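Local coordinates for protein STE5 (PDB 3FZE) that supplies the minimal scaffold domain of yeast pheromone signalling, which co-catalyses phosphorylation of the MAP kinase Fus3 by the kinase Ste7, at residues Thr29-Glu33 against Glu34-Ile38; Thr91-Ser94 against Pro95-Lys99. All coordinates share one frame; numbering follows the deposited sequence. Where two conformers were deposited one is given.

Interaction 1: residues Thr29-Glu33 against Glu34-Ile38; sequences TKLKE and EDSLI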
loop_
_atom_site.group_PDB
_atom_site.type_symbol
_atom_site.label_atom_id
_atom_site.label_comp_id
_atom_site.label_asym_id
_atom_site.label_seq_id
_atom_site.Cartn_x
_atom_site.Cartn_y
_atom_site.Cartn_z
ATOM N N THR A 29 -4.032 4.708 15.923
ATOM C CA THR A 29 -5.059 5.075 16.898
ATOM C C THR A 29 -6.471 4.838 16.360
ATOM O O THR A 29 -7.425 4.726 17.131
ATOM C CB THR A 29 -4.920 6.545 17.352
ATOM O OG1 THR A 29 -5.314 7.423 16.290
ATOM C CG2 THR A 29 -3.483 6.854 17.766
ATOM N N LYS A 30 -6.600 4.753 15.039
ATOM C CA LYS A 30 -7.905 4.533 14.427
ATOM C C LYS A 30 -8.283 3.055 14.405
ATOM O O LYS A 30 -9.434 2.708 14.138
ATOM C CB LYS A 30 -7.951 5.109 13.011
ATOM C CG LYS A 30 -7.792 6.614 12.954
ATOM C CD LYS A 30 -8.001 7.143 11.547
ATOM C CE LYS A 30 -8.044 8.664 11.536
ATOM N NZ LYS A 30 -8.680 9.179 10.289
ATOM N N LEU A 31 -7.313 2.189 14.684
ATOM C CA LEU A 31 -7.548 0.748 14.676
ATOM C C LEU A 31 -8.287 0.295 15.937
ATOM O O LEU A 31 -7.750 0.357 17.043
ATOM C CB LEU A 31 -6.228 -0.009 14.515
ATOM C CG LEU A 31 -5.431 0.418 13.279
ATOM C CD1 LEU A 31 -4.114 -0.343 13.171
ATOM C CD2 LEU A 31 -6.271 0.260 12.017
ATOM N N LYS A 32 -9.525 -0.155 15.753
ATOM C CA LYS A 32 -10.407 -0.514 16.861
ATOM C C LYS A 32 -10.263 -1.971 17.288
ATOM O O LYS A 32 -10.861 -2.397 18.277
ATOM C CB LYS A 32 -11.866 -0.224 16.495
ATOM N N GLU A 33 -9.483 -2.736 16.533
ATOM C CA GLU A 33 -9.218 -4.134 16.874
ATOM C C GLU A 33 -7.950 -4.633 16.183
ATOM O O GLU A 33 -7.303 -3.884 15.458
ATOM C CB GLU A 33 -10.425 -5.033 16.561
ATOM C CG GLU A 33 -10.773 -5.181 15.088
ATOM C CD GLU A 33 -11.512 -3.981 14.523
ATOM O OE1 GLU A 33 -11.912 -3.095 15.306
ATOM O OE2 GLU A 33 -11.700 -3.928 13.290
ATOM N N GLU A 34 -7.603 -5.897 16.414
ATOM C CA GLU A 34 -6.307 -6.430 15.999
ATOM C C GLU A 34 -6.304 -6.950 14.569
ATOM O O GLU A 34 -5.247 -7.249 14.009
ATOM C CB GLU A 34 -5.871 -7.551 16.946
ATOM C CG GLU A 34 -6.104 -7.255 18.419
ATOM C CD GLU A 34 -5.292 -6.075 18.922
ATOM O OE1 GLU A 34 -4.596 -5.428 18.111
ATOM O OE2 GLU A 34 -5.351 -5.795 20.137
ATOM N N ASP A 35 -7.486 -7.053 13.978
ATOM C CA ASP A 35 -7.620 -7.684 12.671
ATOM C C ASP A 35 -6.934 -6.930 11.534
ATOM O O ASP A 35 -6.466 -7.556 10.589
ATOM C CB ASP A 35 -9.094 -7.935 12.343
ATOM C CG ASP A 35 -9.739 -8.915 13.304
ATOM O OD1 ASP A 35 -9.255 -10.064 13.398
ATOM O OD2 ASP A 35 -10.727 -8.532 13.967
ATOM N N SER A 36 -6.869 -5.601 11.617
ATOM C CA SER A 36 -6.267 -4.817 10.535
ATOM C C SER A 36 -4.762 -5.082 10.374
ATOM O O SER A 36 -4.286 -5.298 9.262
ATOM C CB SER A 36 -6.544 -3.319 10.721
ATOM O OG SER A 36 -7.944 -3.061 10.684
ATOM N N LEU A 37 -4.009 -5.059 11.471
ATOM C CA LEU A 37 -2.581 -5.371 11.386
ATOM C C LEU A 37 -2.330 -6.816 10.935
ATOM O O LEU A 37 -1.402 -7.092 10.174
ATOM C CB LEU A 37 -1.868 -5.092 12.706
ATOM C CG LEU A 37 -1.027 -3.812 12.743
ATOM C CD1 LEU A 37 -1.612 -2.720 11.844
ATOM C CD2 LEU A 37 -0.821 -3.321 14.169
ATOM N N ILE A 38 -3.151 -7.741 11.410
ATOM C CA ILE A 38 -3.008 -9.130 11.008
ATOM C C ILE A 38 -3.271 -9.309 9.515
ATOM O O ILE A 38 -2.567 -10.070 8.836
ATOM C CB ILE A 38 -3.948 -10.038 11.823
ATOM C CG1 ILE A 38 -3.545 -10.004 13.294
ATOM C CG2 ILE A 38 -3.915 -11.451 11.271
ATOM C CD1 ILE A 38 -4.516 -10.732 14.217
HETATM O O HOH W 1 -5.097 -3.921 13.940
#

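Interaction 2: residues Thr91-Ser94 against Pro95-Lys99; sequences TQFS and PIWLK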
loop_
_atom_site.group_PDB
_atom_site.type_symbol
_atom_site.label_atom_id
_atom_site.label_comp_id
_atom_site.label_asym_id
_atom_site.label_seq_id
_atom_site.Cartn_x
_atom_site.Cartn_y
_atom_site.Cartn_z
ATOM N N THR A 91 12.560 10.837 8.469
ATOM C CA THR A 91 12.500 10.860 7.006
ATOM C C THR A 91 11.071 11.028 6.502
ATOM O O THR A 91 10.243 10.137 6.681
ATOM C CB THR A 91 13.066 9.562 6.396
ATOM O OG1 THR A 91 14.395 9.337 6.884
ATOM C CG2 THR A 91 13.086 9.659 4.868
ATOM N N GLN A 92 10.791 12.163 5.868
ATOM C CA GLN A 92 9.482 12.392 5.255
ATOM C C GLN A 92 9.315 11.582 3.972
ATOM O O GLN A 92 10.231 11.492 3.155
ATOM C CB GLN A 92 9.269 13.875 4.951
ATOM C CG GLN A 92 8.877 14.688 6.179
ATOM C CD GLN A 92 7.415 14.511 6.570
ATOM O OE1 GLN A 92 6.502 14.941 5.848
ATOM N NE2 GLN A 92 7.184 13.903 7.732
ATOM N N PHE A 93 8.140 10.992 3.801
ATOM C CA PHE A 93 7.845 10.232 2.596
ATOM C C PHE A 93 7.459 11.099 1.393
ATOM O O PHE A 93 6.750 12.092 1.525
ATOM C CB PHE A 93 6.723 9.230 2.855
ATOM C CG PHE A 93 6.274 8.525 1.615
ATOM C CD1 PHE A 93 6.941 7.396 1.173
ATOM C CD2 PHE A 93 5.219 9.021 0.863
ATOM C CE1 PHE A 93 6.544 6.749 0.016
ATOM C CE2 PHE A 93 4.816 8.371 -0.302
ATOM C CZ PHE A 93 5.485 7.245 -0.723
ATOM N N SER A 94 7.912 10.690 0.213
ATOM C CA SER A 94 7.386 11.205 -1.046
ATOM C C SER A 94 7.570 10.115 -2.085
ATOM O O SER A 94 8.426 9.239 -1.926
ATOM C CB SER A 94 8.114 12.477 -1.493
ATOM O OG SER A 94 9.466 12.206 -1.832
ATOM N N PRO A 95 6.755 10.146 -3.145
ATOM C CA PRO A 95 6.942 9.136 -4.190
ATOM C C PRO A 95 8.346 9.197 -4.799
ATOM O O PRO A 95 8.958 8.147 -4.994
ATOM C CB PRO A 95 5.873 9.502 -5.221
ATOM C CG PRO A 95 4.782 10.117 -4.397
ATOM C CD PRO A 95 5.498 10.897 -3.312
ATOM N N ILE A 96 8.853 10.395 -5.086
ATOM C CA ILE A 96 10.199 10.498 -5.642
ATOM C C ILE A 96 11.251 9.964 -4.671
ATOM O O ILE A 96 12.190 9.288 -5.086
ATOM C CB ILE A 96 10.565 11.939 -6.089
ATOM C CG1 ILE A 96 11.926 11.935 -6.790
ATOM C CG2 ILE A 96 10.596 12.890 -4.911
ATOM C CD1 ILE A 96 12.015 10.950 -7.929
ATOM N N TRP A 97 11.096 10.250 -3.378
ATOM C CA TRP A 97 12.004 9.674 -2.396
ATOM C C TRP A 97 11.979 8.150 -2.516
ATOM O O TRP A 97 13.023 7.500 -2.534
ATOM C CB TRP A 97 11.647 10.077 -0.958
ATOM C CG TRP A 97 12.481 9.322 0.029
ATOM C CD1 TRP A 97 13.723 9.664 0.488
ATOM C CD2 TRP A 97 12.158 8.066 0.641
ATOM N NE1 TRP A 97 14.187 8.703 1.355
ATOM C CE2 TRP A 97 13.248 7.714 1.468
ATOM C CE3 TRP A 97 11.057 7.209 0.574
ATOM C CZ2 TRP A 97 13.263 6.542 2.225
ATOM C CZ3 TRP A 97 11.072 6.040 1.329
ATOM C CH2 TRP A 97 12.175 5.717 2.136
ATOM N N LEU A 98 10.778 7.587 -2.594
ATOM C CA LEU A 98 10.635 6.138 -2.681
ATOM C C LEU A 98 11.277 5.583 -3.957
ATOM O O LEU A 98 11.991 4.581 -3.905
ATOM C CB LEU A 98 9.166 5.721 -2.580
ATOM C CG LEU A 98 8.902 4.214 -2.481
ATOM C CD1 LEU A 98 9.441 3.631 -1.160
ATOM C CD2 LEU A 98 7.406 3.923 -2.649
ATOM N N LYS A 99 11.027 6.225 -5.096
ATOM C CA LYS A 99 11.620 5.757 -6.345
ATOM C C LYS A 99 13.142 5.800 -6.283
ATOM O O LYS A 99 13.812 4.843 -6.668
ATOM C CB LYS A 99 11.104 6.557 -7.545
ATOM C CG LYS A 99 11.696 6.123 -8.881
ATOM C CD LYS A 99 12.916 6.956 -9.264
ATOM C CE LYS A 99 13.512 6.490 -10.588
ATOM N NZ LYS A 99 14.342 7.559 -11.233
#

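Interaction 1: residues Thr29-Glu33 against Glu34-Ile38
Glu33 O and Leu37 N are joined through a water, which donates a hydrogen bond of 2.7 Å to Glu33 O. The same water accepts from Leu37 N at 2.9 Å, so it fills the place of a helical bond between residues four apart, whose own N and O are too distant here to meet. One residue further along, the direct bond from Ile38 N to Glu34 O forms but is weak, at 3.4 Å.

Beside this polar link the two leucines meet methyl to methyl. Leu31 CD1 lies 3.7 Å from Leu37 CD1, and the side chains cross at about a right angle. The other branch of Leu31, CD2, rests 3.8 Å from Ser36 CB; a branched leucine can thus touch two successive residues of the helix, and the small serine leaves it room to do so. In this vWA-like alpha/beta/alpha fold, the contact ties the loop after strand 19-26 to the first turn of helix 35-50. Trp170 of helix 170-180 touches both Leu31 and Ser36, while Leu37 continues inward to Ile81 of helix 78-82.

On the outer side Glu33 and Asp35 come together at about a right angle. Glu33 CG is wedged between its own backbone N and carbonyl carbon (chi1 67°), which brings it to 3.5 Å from Asp35 OD2. The carboxylate planes are turned 53° apart, and Glu33 OE2 stays 4.8 Å from Asp35 OD2. Repulsion between these like charges is probably eased by the exposed setting and by the positive end of the helix dipole.

Interaction 2: residues Thr91-Ser94 against Pro95-Lys99
The side chains of Phe93 and Trp97 cross at about a right angle, Phe93 CD1 coming to 4.2 Å from Trp97 CE3, where the chain enters helix 95-102 through an N-cap at Ser94. Phe93 is swung so that CG lies opposite its own N (chi1 174°), and its ring reaches forward to the first turn of the helix. Leu98 CD2 meets that ring at its edge, in plane, with Leu98 CB 3.8 Å from Phe93 CE1; on the other flank Phe93 CE2 lies 4.0 Å from Pro95 CD. The ring also rests on Ile23, Cys57 and Val59 of the central sheet, so an alanine here is likely to leave a gap between helix and strands and deprive Leu98 of its aromatic neighbour. Trp97 receives Thr91 on one face, the methyl CG2 standing 3.6 Å above the plane and shifted toward the rim, while Tyr68 makes an edge-to-face contact with the indole. Proline suits the first helical position, where no backbone donor is called for. Ser94 accepts twice: its O takes Leu98 N at 3.0 Å (N-H...O 160°), and its short hydroxyl side chain caps the turn, OG accepting from Trp97 N at 3.0 Å.

Overall arrangement
Both interactions lie at the beginnings of helices in a single vWA-like domain, and they come in series along the chain. Their centres are 25 Å apart, with about 16 Å between nearest atoms, so neither touches the other. Interaction 1 leads from strand 19-26 into helix 35-50, which connects that strand to its parallel neighbour 55-60. Interaction 2 opens helix 95-102, ahead of strand 111-117, which flanks strand 19-26 on its other side. Strand 19-26 is therefore common ground: residues 29-38 follow it, while Phe93 and Leu98 pack on its Ile23. The first contact is largely at the surface, the second partly buried against the sheet of this Fus3-directed domain.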